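Long-range contacts in metallo-beta-lactamase domain-containing protein (Enterococcus faecalis, PDB 2AZ4), which is of unknown function but binds two zinc ions in a metallo-beta-lactamase fold and may act as an RNA-binding exonuclease: residues A[28-33]-A[153-158]; A[67-72]-A[103-108]; A[229-234]-A[374-379]; A[281-286]-A[297-302]; A[395-400]-A[413-418]. All blocks are in the same frame, centred on the assembly; numbering follows the deposited sequence.

Contact 1 of 5, residues A[28-33]-A[153-158]; sequences KDAHIF and IKVGEI
Apolar side chains fill the middle of this contact, where strand 30-34 of one sheet meets, across the metallo-beta-lactamase sandwich, the tight turn joining strands 152-155 and 158-164 of the other. The short strands 30-33 and 153-155 pass 8.2 Å apart at 127°, so here the two segments meet through side chains and not by strand pairing. Ile158 CD1 stands anti to CA (chi2 175°), which lays it against the backbone of strand 30-33, 3.8 Å from Ala30 O and 3.9 Å from His31 CA. Ile32 has CG1 in the crowded position between backbone N and carbonyl carbon (chi1 64°); the Ile32 and Val155 side chains cross obliquely, Ile32 CG2 4.0 Å from Val155 CG1. Ala30 CB sits 3.9 Å from Gly156 CA, where the type II' turn from Val155 to Ile158 has no side chain to interpose. Ile177 of strand 173-179 touches both Ile32 and Ile158. The polar part is a single salt bridge: the extended chains of Lys28 and Glu157 cross obliquely, and Lys28 NZ lies 2.9 Å from Glu157 OE2, on its syn lone pair. The chemistry implies a mainly apolar, buried contact with one charged pair at its exposed end.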
# COMPACT_ATOMS: atom_id res chain seq x y z
N LYS A 28 -21.89 -18.41 -11.03
CA LYS A 28 -22.15 -19.86 -10.88
C LYS A 28 -21.54 -20.37 -9.57
O LYS A 28 -21.80 -19.80 -8.52
CB LYS A 28 -21.69 -20.67 -12.10
CG LYS A 28 -22.50 -20.42 -13.37
CD LYS A 28 -21.93 -21.25 -14.50
CE LYS A 28 -22.91 -21.42 -15.64
NZ LYS A 28 -22.27 -22.20 -16.76
N ASP A 29 -20.72 -21.42 -9.63
CA ASP A 29 -20.09 -21.95 -8.43
C ASP A 29 -18.67 -21.41 -8.16
O ASP A 29 -17.88 -22.04 -7.44
CB ASP A 29 -20.08 -23.48 -8.46
CG ASP A 29 -19.36 -24.06 -9.65
OD1 ASP A 29 -18.87 -23.29 -10.51
OD2 ASP A 29 -19.30 -25.31 -9.72
N ALA A 30 -18.37 -20.23 -8.71
CA ALA A 30 -17.11 -19.58 -8.38
C ALA A 30 -17.30 -18.18 -7.81
O ALA A 30 -18.27 -17.47 -8.12
CB ALA A 30 -16.18 -19.56 -9.61
N HIS A 31 -16.37 -17.80 -6.93
CA HIS A 31 -16.33 -16.42 -6.46
C HIS A 31 -14.92 -15.98 -6.10
O HIS A 31 -14.08 -16.81 -5.71
CB HIS A 31 -17.37 -16.14 -5.33
CG HIS A 31 -17.17 -16.91 -4.06
ND1 HIS A 31 -16.28 -17.95 -3.92
CD2 HIS A 31 -17.79 -16.79 -2.85
CE1 HIS A 31 -16.35 -18.44 -2.69
NE2 HIS A 31 -17.25 -17.74 -2.02
N ILE A 32 -14.67 -14.70 -6.29
CA ILE A 32 -13.40 -14.07 -5.94
C ILE A 32 -13.63 -12.92 -4.97
O ILE A 32 -14.74 -12.38 -4.88
CB ILE A 32 -12.62 -13.56 -7.17
CG1 ILE A 32 -13.40 -12.44 -7.89
CG2 ILE A 32 -12.30 -14.72 -8.09
CD1 ILE A 32 -12.64 -11.74 -9.02
N PHE A 33 -12.59 -12.60 -4.21
CA PHE A 33 -12.64 -11.52 -3.24
C PHE A 33 -11.37 -10.70 -3.41
O PHE A 33 -10.35 -11.24 -3.84
CB PHE A 33 -12.69 -12.05 -1.78
CG PHE A 33 -13.92 -12.90 -1.44
CD1 PHE A 33 -14.96 -12.37 -0.68
CD2 PHE A 33 -14.01 -14.22 -1.85
CE1 PHE A 33 -16.09 -13.17 -0.35
CE2 PHE A 33 -15.15 -15.01 -1.53
CZ PHE A 33 -16.17 -14.47 -0.78
N ILE A 153 -5.71 -15.32 -14.29
CA ILE A 153 -6.09 -16.46 -13.46
C ILE A 153 -7.55 -16.77 -13.74
O ILE A 153 -8.38 -15.86 -13.82
CB ILE A 153 -5.91 -16.16 -11.94
CG1 ILE A 153 -4.43 -15.80 -11.60
CG2 ILE A 153 -6.41 -17.31 -11.05
CD1 ILE A 153 -3.37 -16.85 -12.04
N LYS A 154 -7.85 -18.07 -13.85
CA LYS A 154 -9.19 -18.59 -14.04
C LYS A 154 -9.72 -19.27 -12.78
O LYS A 154 -9.11 -20.20 -12.25
CB LYS A 154 -9.20 -19.57 -15.20
CG LYS A 154 -9.12 -18.84 -16.53
CD LYS A 154 -8.54 -19.70 -17.63
CE LYS A 154 -8.68 -19.03 -19.00
NZ LYS A 154 -7.86 -17.76 -19.16
N VAL A 155 -10.84 -18.76 -12.29
CA VAL A 155 -11.46 -19.26 -11.06
C VAL A 155 -12.85 -19.63 -11.54
O VAL A 155 -13.70 -18.74 -11.73
CB VAL A 155 -11.52 -18.16 -9.97
CG1 VAL A 155 -12.31 -18.62 -8.73
CG2 VAL A 155 -10.11 -17.71 -9.59
N GLY A 156 -13.07 -20.92 -11.79
CA GLY A 156 -14.25 -21.37 -12.53
C GLY A 156 -14.32 -20.61 -13.84
O GLY A 156 -13.34 -20.52 -14.58
N GLU A 157 -15.48 -20.02 -14.11
CA GLU A 157 -15.66 -19.23 -15.33
C GLU A 157 -15.37 -17.74 -15.14
O GLU A 157 -15.67 -16.94 -16.03
CB GLU A 157 -17.07 -19.45 -15.87
CG GLU A 157 -17.24 -20.84 -16.46
CD GLU A 157 -18.57 -20.97 -17.21
OE1 GLU A 157 -18.74 -20.29 -18.26
OE2 GLU A 157 -19.43 -21.74 -16.73
N ILE A 158 -14.80 -17.37 -14.00
CA ILE A 158 -14.29 -16.02 -13.81
C ILE A 158 -12.83 -15.93 -14.23
O ILE A 158 -12.00 -16.73 -13.82
CB ILE A 158 -14.39 -15.54 -12.33
CG1 ILE A 158 -15.74 -15.87 -11.72
CG2 ILE A 158 -14.11 -14.03 -12.25
CD1 ILE A 158 -15.83 -15.52 -10.24

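Contact 2 of 5, residues A[67-72]-A[103-108]; sequences YDPRLG and YLDPAV
This is a loop-to-loop contact with a single beta bridge, pairing Tyr67 with Leu104 beside the metallo-beta-lactamase sheet that holds strand 85-89. Asp68 N donates to Tyr103 O at 2.8 Å (163°), in the carbonyl plane, and water 1 spans Tyr67 O and Asp105 OD2, donating to both. Leu71, on the 3-10 turn, sets its CD1 over one face of the Tyr103 ring, 4.1 Å from the centroid, a CH-pi contact. Asp68, its CG anti to the backbone N (chi1 -178°), is gripped side-on by Arg70: NH2 lies 2.7 Å from Asp68 OD2, and NE bonds to both oxygens. Arg70 N also meets Asp68 OD1 from above the carboxylate plane, an Asx turn. The Pro106 and Asp68 side chains cross at about a right angle, Pro106 CD 3.6 Å from Asp68 CG. Tyr67 OH bonds to Pro61 O and Tyr103 OH to Asp49 O. Ile51 of helix 51-56 touches Tyr67, Leu71 and Tyr103, while Leu104 rests on Val88 of strand 85-89.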
# COMPACT_ATOMS: atom_id res chain seq x y z
N TYR A 67 -12.88 -17.60 6.01
CA TYR A 67 -11.89 -17.45 7.07
C TYR A 67 -11.37 -18.83 7.48
O TYR A 67 -12.07 -19.82 7.30
CB TYR A 67 -12.44 -16.70 8.29
CG TYR A 67 -12.83 -15.26 8.02
CD1 TYR A 67 -11.88 -14.33 7.56
CD2 TYR A 67 -14.12 -14.82 8.23
CE1 TYR A 67 -12.24 -13.02 7.32
CE2 TYR A 67 -14.49 -13.50 7.99
CZ TYR A 67 -13.55 -12.61 7.54
OH TYR A 67 -13.91 -11.29 7.32
N ASP A 68 -10.13 -18.88 7.96
CA ASP A 68 -9.48 -20.13 8.38
C ASP A 68 -10.42 -20.80 9.38
O ASP A 68 -10.69 -20.23 10.42
CB ASP A 68 -8.13 -19.76 9.02
CG ASP A 68 -7.29 -20.98 9.48
OD1 ASP A 68 -7.78 -22.13 9.46
OD2 ASP A 68 -6.12 -20.76 9.85
N PRO A 69 -10.92 -22.01 9.07
CA PRO A 69 -11.86 -22.68 9.99
C PRO A 69 -11.33 -22.86 11.42
O PRO A 69 -12.12 -22.87 12.37
CB PRO A 69 -12.05 -24.06 9.37
CG PRO A 69 -11.00 -24.20 8.35
CD PRO A 69 -10.67 -22.83 7.88
N ARG A 70 -10.01 -23.01 11.56
CA ARG A 70 -9.39 -23.25 12.86
C ARG A 70 -9.63 -22.09 13.83
O ARG A 70 -9.52 -22.25 15.05
CB ARG A 70 -7.88 -23.51 12.70
CG ARG A 70 -7.52 -24.66 11.74
CD ARG A 70 -6.01 -24.74 11.57
NE ARG A 70 -5.50 -23.57 10.85
CZ ARG A 70 -4.22 -23.32 10.64
NH1 ARG A 70 -3.30 -24.16 11.11
NH2 ARG A 70 -3.85 -22.25 9.97
N LEU A 71 -9.96 -20.92 13.30
CA LEU A 71 -10.27 -19.76 14.13
C LEU A 71 -11.57 -19.96 14.92
O LEU A 71 -11.81 -19.27 15.92
CB LEU A 71 -10.36 -18.48 13.28
CG LEU A 71 -9.09 -17.98 12.58
CD1 LEU A 71 -9.43 -16.87 11.56
CD2 LEU A 71 -8.04 -17.51 13.58
N GLY A 72 -12.39 -20.90 14.49
CA GLY A 72 -13.64 -21.18 15.19
C GLY A 72 -14.67 -20.08 15.04
O GLY A 72 -15.56 -19.93 15.89
N TYR A 103 -5.70 -14.54 8.28
CA TYR A 103 -6.99 -15.14 8.63
C TYR A 103 -7.67 -15.84 7.46
O TYR A 103 -8.70 -16.52 7.62
CB TYR A 103 -7.93 -14.09 9.23
CG TYR A 103 -7.64 -13.72 10.67
CD1 TYR A 103 -6.65 -14.37 11.42
CD2 TYR A 103 -8.37 -12.69 11.28
CE1 TYR A 103 -6.40 -14.01 12.76
CE2 TYR A 103 -8.14 -12.34 12.60
CZ TYR A 103 -7.16 -12.99 13.34
OH TYR A 103 -6.96 -12.59 14.65
N LEU A 104 -7.13 -15.65 6.26
CA LEU A 104 -7.65 -16.33 5.08
C LEU A 104 -7.37 -17.83 5.15
O LEU A 104 -6.23 -18.24 5.32
CB LEU A 104 -7.07 -15.73 3.79
CG LEU A 104 -7.60 -16.34 2.47
CD1 LEU A 104 -9.15 -16.22 2.26
CD2 LEU A 104 -6.84 -15.85 1.23
N ASP A 105 -8.42 -18.63 5.03
CA ASP A 105 -8.32 -20.08 4.90
C ASP A 105 -7.10 -20.52 4.04
O ASP A 105 -7.03 -20.23 2.85
CB ASP A 105 -9.62 -20.61 4.29
CG ASP A 105 -9.73 -22.11 4.31
OD1 ASP A 105 -8.72 -22.78 4.60
OD2 ASP A 105 -10.83 -22.63 3.99
N PRO A 106 -6.12 -21.22 4.66
CA PRO A 106 -4.94 -21.77 3.97
C PRO A 106 -5.27 -22.49 2.66
O PRO A 106 -4.48 -22.41 1.71
CB PRO A 106 -4.35 -22.77 4.98
CG PRO A 106 -4.93 -22.38 6.30
CD PRO A 106 -6.12 -21.51 6.11
N ALA A 107 -6.41 -23.18 2.61
CA ALA A 107 -6.86 -23.88 1.39
C ALA A 107 -7.32 -22.95 0.25
O ALA A 107 -7.38 -23.35 -0.91
CB ALA A 107 -7.96 -24.89 1.73
N VAL A 108 -7.64 -21.70 0.58
CA VAL A 108 -8.05 -20.76 -0.48
C VAL A 108 -6.78 -20.09 -1.02
O VAL A 108 -6.03 -19.55 -0.25
CB VAL A 108 -9.05 -19.72 0.07
CG1 VAL A 108 -9.37 -18.64 -1.00
CG2 VAL A 108 -10.32 -20.42 0.53
O HOH W 1 -13.09 -21.29 5.19

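Contact 3 of 5, residues A[229-234]-A[374-379]; sequences PAQIAV and FVRLAC
Water 2 is the best-held polar atom here, gripped by three bonds: it donates to Ile232 O at 2.5 Å and accepts from Ala378 N at 2.8 Å and Gln231 NE2 at 3.1 Å. The same NE2 gives a second bond, 2.7 Å long, to water 3, which also takes one from Arg376 NH2. Gln231 and Arg376 both have CG anti to the backbone N, and their extended chains run side by side in the same direction, with amide and guanidinium planes 82° apart; Arg376 NH1 goes on to Leu353 O and Tyr360 OH. Strand 373-376 is an outermost strand of a six-stranded parallel sheet, inserted in sequence between strands 212-216 and 399-403 and resembling the beta-CASP domain of metallo-beta-lactamase nucleases. Loop 229-234 runs along this edge in roughly the same direction, with one bridge from Gln231 to Arg376. Arg376 N donates to Ala230 O at 2.9 Å from above the carbonyl plane, whereas Ile232 N approaches Arg376 O almost along its C=O axis. On the apolar side, Ile232 CD1 touches Val375 CG1 at 3.7 Å, and Leu377 CD1 touches both Ile232 CG2 and Val234 CG2, 3.6 Å from the latter. Val234 CG1 reaches Cys379 CB.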
# COMPACT_ATOMS: atom_id res chain seq x y z
N PRO A 229 4.66 25.17 6.20
CA PRO A 229 5.96 25.80 5.90
C PRO A 229 7.14 24.81 5.93
O PRO A 229 8.18 25.10 5.34
CB PRO A 229 6.10 26.86 7.00
CG PRO A 229 4.69 27.06 7.55
CD PRO A 229 4.06 25.71 7.44
N ALA A 230 6.98 23.66 6.59
CA ALA A 230 8.01 22.61 6.64
C ALA A 230 8.06 21.75 5.36
O ALA A 230 9.01 20.97 5.15
CB ALA A 230 7.80 21.72 7.87
N GLN A 231 7.02 21.91 4.53
CA GLN A 231 6.79 21.08 3.35
C GLN A 231 7.21 21.74 2.02
O GLN A 231 6.90 22.90 1.74
CB GLN A 231 5.31 20.68 3.30
CG GLN A 231 4.92 19.80 2.13
CD GLN A 231 3.63 19.04 2.37
OE1 GLN A 231 2.75 19.50 3.11
NE2 GLN A 231 3.51 17.88 1.74
N ILE A 232 7.96 20.98 1.22
CA ILE A 232 8.29 21.34 -0.16
C ILE A 232 7.15 20.84 -1.05
O ILE A 232 6.71 19.70 -0.90
CB ILE A 232 9.62 20.67 -0.58
CG1 ILE A 232 10.79 21.43 0.05
CG2 ILE A 232 9.76 20.57 -2.11
CD1 ILE A 232 12.10 20.66 0.11
N ALA A 233 6.64 21.68 -1.94
CA ALA A 233 5.62 21.24 -2.90
C ALA A 233 6.28 20.39 -4.00
O ALA A 233 7.17 20.87 -4.73
CB ALA A 233 4.91 22.44 -3.50
N VAL A 234 5.86 19.13 -4.09
CA VAL A 234 6.47 18.12 -4.96
C VAL A 234 5.36 17.70 -5.92
O VAL A 234 4.22 17.57 -5.49
CB VAL A 234 6.98 16.90 -4.12
CG1 VAL A 234 7.25 15.67 -4.99
CG2 VAL A 234 8.24 17.26 -3.31
N PHE A 374 13.84 20.00 10.12
CA PHE A 374 12.93 18.97 9.63
C PHE A 374 12.37 19.44 8.29
O PHE A 374 11.87 20.58 8.17
CB PHE A 374 11.79 18.78 10.62
CG PHE A 374 10.68 17.90 10.13
CD1 PHE A 374 10.70 16.53 10.38
CD2 PHE A 374 9.59 18.43 9.45
CE1 PHE A 374 9.68 15.71 9.97
CE2 PHE A 374 8.54 17.59 9.03
CZ PHE A 374 8.60 16.23 9.29
N VAL A 375 12.45 18.56 7.29
CA VAL A 375 11.91 18.87 5.97
C VAL A 375 10.97 17.78 5.54
O VAL A 375 11.36 16.62 5.45
CB VAL A 375 13.03 19.10 4.92
CG1 VAL A 375 12.43 19.30 3.53
CG2 VAL A 375 13.84 20.33 5.30
N ARG A 376 9.73 18.16 5.30
CA ARG A 376 8.75 17.26 4.76
C ARG A 376 8.89 17.20 3.23
O ARG A 376 8.68 18.20 2.52
CB ARG A 376 7.34 17.69 5.16
CG ARG A 376 6.30 16.61 4.90
CD ARG A 376 4.92 16.98 5.41
NE ARG A 376 3.95 16.03 4.89
CZ ARG A 376 3.63 14.88 5.49
NH1 ARG A 376 4.21 14.56 6.65
NH2 ARG A 376 2.75 14.05 4.93
N LEU A 377 9.28 16.03 2.73
CA LEU A 377 9.43 15.86 1.29
C LEU A 377 8.52 14.70 0.87
O LEU A 377 8.96 13.56 0.76
CB LEU A 377 10.91 15.64 0.90
CG LEU A 377 11.30 15.64 -0.58
CD1 LEU A 377 11.21 17.06 -1.20
CD2 LEU A 377 12.71 15.05 -0.75
N ALA A 378 7.24 15.02 0.68
CA ALA A 378 6.22 14.00 0.48
C ALA A 378 5.75 13.95 -0.97
O ALA A 378 5.69 14.97 -1.65
CB ALA A 378 5.03 14.22 1.43
N CYS A 379 5.39 12.76 -1.43
CA CYS A 379 4.74 12.62 -2.72
C CYS A 379 3.67 11.53 -2.58
O CYS A 379 3.99 10.35 -2.34
CB CYS A 379 5.76 12.26 -3.79
SG CYS A 379 5.06 12.09 -5.45
O HOH W 2 6.17 17.54 0.14
O HOH W 3 1.99 15.76 2.56

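Contact 4 of 5, residues A[281-286]-A[297-302]; sequences LEANMA and VRYYYA
Glu282 starts with CG anti to the backbone N (chi1 -179°) and then bends at chi2 (-88°), which folds its carboxylate back onto the first turn of helix 283-293. In this beta-alpha-beta unit, strand 278-282 runs parallel to strand 298-300, and Glu282 sits at the N-cap between strand and helix. Its OE1 accepts from Met285 N at 3.1 Å; its OE2 takes Asn284 N from above the carboxylate plane and Asn284 ND2 at 2.6 Å on the syn lone pair. Two backbone N-H groups and one side-chain amide thus hold the buried carboxylate, and the helix N-terminus would probably favour its charged form. Tyr299 and Tyr300 both hold CG in the crowded position between backbone N and carbonyl carbon; their CB atoms leave on different faces of the sheet, and their hydroxyls bond to Asn311 O and Gln331 O. Between the strands, Leu281 N donates to Arg298 O at 2.9 Å (168°) and Tyr300 N to Leu281 O; at the helix start Ala283 N makes a weak bond to Tyr300 O. Ala286 CB lies 3.7 Å from Tyr299 CB, and Ala283 CB 3.4 Å from Tyr301 CD1. Water 4 bridges the segments, donating to Glu282 OE2 at 2.6 Å and accepting from Ala302 N at 2.8 Å.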
# COMPACT_ATOMS: atom_id res chain seq x y z
N LEU A 281 21.74 2.64 3.86
CA LEU A 281 20.39 2.31 4.35
C LEU A 281 20.45 1.41 5.60
O LEU A 281 21.46 0.75 5.86
CB LEU A 281 19.56 1.63 3.25
CG LEU A 281 19.24 2.36 1.92
CD1 LEU A 281 18.33 1.57 0.95
CD2 LEU A 281 18.64 3.74 2.16
N GLU A 282 19.36 1.39 6.37
CA GLU A 282 19.22 0.42 7.43
C GLU A 282 19.24 -0.95 6.75
O GLU A 282 18.78 -1.08 5.63
CB GLU A 282 17.91 0.67 8.19
CG GLU A 282 17.66 -0.29 9.35
CD GLU A 282 16.93 -1.54 8.89
OE1 GLU A 282 16.26 -1.45 7.85
OE2 GLU A 282 17.03 -2.61 9.53
N ALA A 283 19.76 -1.98 7.43
CA ALA A 283 20.03 -3.28 6.80
C ALA A 283 18.84 -3.99 6.14
O ALA A 283 18.99 -4.56 5.05
CB ALA A 283 20.77 -4.23 7.77
N ASN A 284 17.68 -3.95 6.79
CA ASN A 284 16.49 -4.64 6.28
C ASN A 284 15.99 -3.97 5.02
O ASN A 284 15.49 -4.63 4.12
CB ASN A 284 15.37 -4.71 7.34
CG ASN A 284 15.72 -5.66 8.50
OD1 ASN A 284 15.64 -6.87 8.38
ND2 ASN A 284 16.12 -5.09 9.63
N MET A 285 16.15 -2.65 4.95
CA MET A 285 15.82 -1.91 3.73
C MET A 285 16.79 -2.26 2.58
O MET A 285 16.36 -2.45 1.43
CB MET A 285 15.76 -0.40 3.97
CG MET A 285 15.12 0.38 2.80
SD MET A 285 13.34 0.02 2.57
CE MET A 285 13.34 -0.26 0.81
N ALA A 286 18.08 -2.33 2.89
CA ALA A 286 19.08 -2.78 1.93
C ALA A 286 18.77 -4.17 1.44
O ALA A 286 18.87 -4.46 0.24
CB ALA A 286 20.49 -2.74 2.56
N VAL A 297 23.63 -1.81 -1.88
CA VAL A 297 23.93 -0.50 -1.33
C VAL A 297 24.59 -0.71 0.03
O VAL A 297 24.39 -1.75 0.65
CB VAL A 297 22.62 0.36 -1.22
CG1 VAL A 297 21.60 -0.26 -0.23
CG2 VAL A 297 22.92 1.81 -0.85
N ARG A 298 25.36 0.28 0.48
CA ARG A 298 25.91 0.30 1.84
C ARG A 298 24.78 0.35 2.88
O ARG A 298 23.68 0.82 2.59
CB ARG A 298 26.91 1.47 2.03
CG ARG A 298 28.22 1.26 1.26
CD ARG A 298 29.01 2.57 1.12
NE ARG A 298 30.17 2.40 0.24
CZ ARG A 298 30.13 2.38 -1.10
NH1 ARG A 298 28.98 2.50 -1.77
NH2 ARG A 298 31.27 2.20 -1.77
N TYR A 299 25.05 -0.18 4.06
CA TYR A 299 24.01 -0.33 5.07
C TYR A 299 24.59 -0.34 6.46
O TYR A 299 25.78 -0.54 6.63
CB TYR A 299 23.24 -1.63 4.85
CG TYR A 299 24.13 -2.86 5.00
CD1 TYR A 299 24.26 -3.52 6.23
CD2 TYR A 299 24.83 -3.37 3.91
CE1 TYR A 299 25.06 -4.65 6.35
CE2 TYR A 299 25.65 -4.46 4.02
CZ TYR A 299 25.74 -5.13 5.23
OH TYR A 299 26.56 -6.23 5.33
N TYR A 300 23.73 -0.14 7.45
CA TYR A 300 24.07 -0.32 8.86
C TYR A 300 22.96 -1.14 9.51
O TYR A 300 21.81 -1.14 9.05
CB TYR A 300 24.29 1.02 9.58
CG TYR A 300 23.03 1.77 9.87
CD1 TYR A 300 22.53 1.83 11.17
CD2 TYR A 300 22.31 2.39 8.84
CE1 TYR A 300 21.36 2.53 11.44
CE2 TYR A 300 21.14 3.08 9.10
CZ TYR A 300 20.66 3.13 10.39
OH TYR A 300 19.49 3.79 10.65
N TYR A 301 23.34 -1.86 10.55
CA TYR A 301 22.39 -2.61 11.36
C TYR A 301 21.82 -1.76 12.47
O TYR A 301 22.55 -1.14 13.24
CB TYR A 301 23.07 -3.83 11.97
CG TYR A 301 23.28 -4.92 10.97
CD1 TYR A 301 22.20 -5.70 10.54
CD2 TYR A 301 24.55 -5.23 10.50
CE1 TYR A 301 22.37 -6.73 9.62
CE2 TYR A 301 24.74 -6.27 9.58
CZ TYR A 301 23.62 -7.01 9.16
OH TYR A 301 23.77 -8.02 8.26
N ALA A 302 20.49 -1.74 12.55
CA ALA A 302 19.80 -1.11 13.67
C ALA A 302 19.29 -2.20 14.63
O ALA A 302 18.56 -1.92 15.57
CB ALA A 302 18.66 -0.25 13.16
O HOH W 4 18.90 -3.55 11.05
O HOH W 5 21.05 -3.64 -1.05

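Contact 5 of 5, residues A[395-400]-A[413-418]; sequences IEPQVL and NPYGER
Asn413 leads into the short outermost strand 417-418, which pairs in parallel with strand 399-403 at one end of the metallo-beta-lactamase sheet that runs from strand 152-155 to strand 417-418. Its CB packs 3.7 Å from Leu400 CB. From there CG lies anti to the backbone N (chi1 -173°), so the amide heads for the loop ahead of strand 399-403, meeting Pro397 tip to tip. OD1 accepts from Tyr415 N at 3.1 Å, from well above the carbonyl plane, in an Asx turn, and also lies 3.5 Å from Pro397 CG. ND2 spends itself on two carbonyls: it donates to Pro397 O at 2.9 Å, reached from above that carbonyl's plane, and to Glu417 O at 2.9 Å, almost straight (176°) and on a lone pair. The amide thereby links Pro397 to the turn through OD1 and to Glu417 through ND2. Glu417 O has a second donor, Leu400 N at 3.0 Å, while Glu417 N bonds to Gln398 O at 2.9 Å; these are the two backbone bonds of the parallel pairing between the segments. At the surface, Glu396, which follows helix 385-395 with positive phi, sets its CG over one face of the Tyr415 ring, 4.0 Å from the centroid, a CH-pi contact; the carboxylate plane is turned 54° from the ring. Pro414 CB rests on the opposite face, offset toward the rim.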
# COMPACT_ATOMS: atom_id res chain seq x y z
N ILE A 395 -10.75 5.84 -19.52
CA ILE A 395 -11.46 4.55 -19.50
C ILE A 395 -12.88 4.63 -20.09
O ILE A 395 -13.30 3.72 -20.79
CB ILE A 395 -11.52 3.98 -18.05
CG1 ILE A 395 -10.14 3.52 -17.59
CG2 ILE A 395 -12.55 2.87 -17.93
CD1 ILE A 395 -10.01 3.38 -16.08
N GLU A 396 -13.60 5.71 -19.78
CA GLU A 396 -15.01 5.91 -20.19
C GLU A 396 -15.86 4.74 -19.68
O GLU A 396 -16.36 3.92 -20.47
CB GLU A 396 -15.15 6.11 -21.72
CG GLU A 396 -14.26 7.22 -22.34
CD GLU A 396 -14.58 7.47 -23.82
OE1 GLU A 396 -15.76 7.74 -24.11
OE2 GLU A 396 -13.67 7.38 -24.70
N PRO A 397 -16.00 4.64 -18.34
CA PRO A 397 -16.73 3.53 -17.74
C PRO A 397 -18.24 3.69 -17.97
O PRO A 397 -18.76 4.81 -17.90
CB PRO A 397 -16.38 3.66 -16.25
CG PRO A 397 -16.18 5.12 -16.05
CD PRO A 397 -15.49 5.57 -17.31
N GLN A 398 -18.92 2.58 -18.24
CA GLN A 398 -20.36 2.60 -18.42
C GLN A 398 -21.02 2.93 -17.09
O GLN A 398 -21.96 3.73 -17.03
CB GLN A 398 -20.84 1.26 -18.97
CG GLN A 398 -20.31 0.94 -20.37
CD GLN A 398 -20.68 -0.45 -20.81
OE1 GLN A 398 -21.84 -0.84 -20.76
NE2 GLN A 398 -19.69 -1.23 -21.24
N VAL A 399 -20.51 2.31 -16.03
CA VAL A 399 -20.95 2.57 -14.67
C VAL A 399 -19.72 2.74 -13.79
O VAL A 399 -18.79 1.92 -13.83
CB VAL A 399 -21.81 1.43 -14.09
CG1 VAL A 399 -22.32 1.82 -12.71
CG2 VAL A 399 -23.01 1.06 -15.02
N LEU A 400 -19.72 3.81 -13.00
CA LEU A 400 -18.63 4.13 -12.07
C LEU A 400 -19.09 3.87 -10.64
O LEU A 400 -20.19 4.31 -10.25
CB LEU A 400 -18.24 5.60 -12.24
CG LEU A 400 -16.91 6.28 -11.82
CD1 LEU A 400 -17.16 7.39 -10.83
CD2 LEU A 400 -15.74 5.36 -11.41
N ASN A 413 -18.95 10.54 -13.29
CA ASN A 413 -18.83 9.85 -14.56
C ASN A 413 -19.59 10.57 -15.69
O ASN A 413 -20.78 10.34 -15.88
CB ASN A 413 -19.34 8.42 -14.42
CG ASN A 413 -19.08 7.58 -15.65
OD1 ASN A 413 -18.24 7.92 -16.50
ND2 ASN A 413 -19.78 6.45 -15.75
N PRO A 414 -18.89 11.46 -16.44
CA PRO A 414 -19.46 12.08 -17.64
C PRO A 414 -19.91 11.08 -18.70
O PRO A 414 -20.72 11.41 -19.54
CB PRO A 414 -18.29 12.92 -18.19
CG PRO A 414 -17.44 13.19 -17.01
CD PRO A 414 -17.52 11.95 -16.18
N TYR A 415 -19.39 9.86 -18.64
CA TYR A 415 -19.53 8.92 -19.73
C TYR A 415 -20.66 7.93 -19.56
O TYR A 415 -20.97 7.17 -20.48
CB TYR A 415 -18.19 8.20 -19.95
CG TYR A 415 -17.10 9.20 -20.16
CD1 TYR A 415 -16.94 9.82 -21.40
CD2 TYR A 415 -16.28 9.60 -19.10
CE1 TYR A 415 -15.96 10.79 -21.60
CE2 TYR A 415 -15.30 10.59 -19.29
CZ TYR A 415 -15.15 11.17 -20.54
OH TYR A 415 -14.20 12.13 -20.77
N GLY A 416 -21.29 7.93 -18.39
CA GLY A 416 -22.32 6.93 -18.10
C GLY A 416 -22.95 7.16 -16.76
O GLY A 416 -23.17 8.31 -16.35
N GLU A 417 -23.25 6.08 -16.06
CA GLU A 417 -23.95 6.14 -14.79
C GLU A 417 -22.99 6.00 -13.61
O GLU A 417 -21.79 5.78 -13.79
CB GLU A 417 -25.07 5.08 -14.73
CG GLU A 417 -26.44 5.58 -15.25
CD GLU A 417 -27.20 6.46 -14.24
OE1 GLU A 417 -26.71 6.68 -13.09
OE2 GLU A 417 -28.32 6.93 -14.60
N ARG A 418 -23.54 6.17 -12.41
CA ARG A 418 -22.77 6.06 -11.18
C ARG A 418 -23.59 5.38 -10.10
O ARG A 418 -24.80 5.59 -10.00
CB ARG A 418 -22.33 7.44 -10.70
CG ARG A 418 -21.44 7.40 -9.47
CD ARG A 418 -20.99 8.79 -9.10
NE ARG A 418 -22.08 9.60 -8.56
CZ ARG A 418 -21.95 10.86 -8.15
NH1 ARG A 418 -20.77 11.47 -8.22
NH2 ARG A 418 -22.99 11.51 -7.66

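How the contacts relate
Contacts 1 and 5 both reach the metallo-beta-lactamase sheet that runs from strand 152-155 to strand 417-418, at its two outermost strands, with centres 25 Å apart. Contact 2 lies on the chain between the segments of contact 1, and the two approach to about 6 Å between nearest atoms without touching. Contacts 3 and 4 belong to the inserted parallel sheet, at its opposite edges, centres 24 Å apart; contact 4 falls in the sequence between the segments of contact 3. None includes a zinc ligand. In contact 3 the Cys379 side chain is about 10 Å from that of His167 and about 13 Å from a zinc ion. In contact 5, the Leu400 side chain is about 11 Å from that of His404, another zinc ligand.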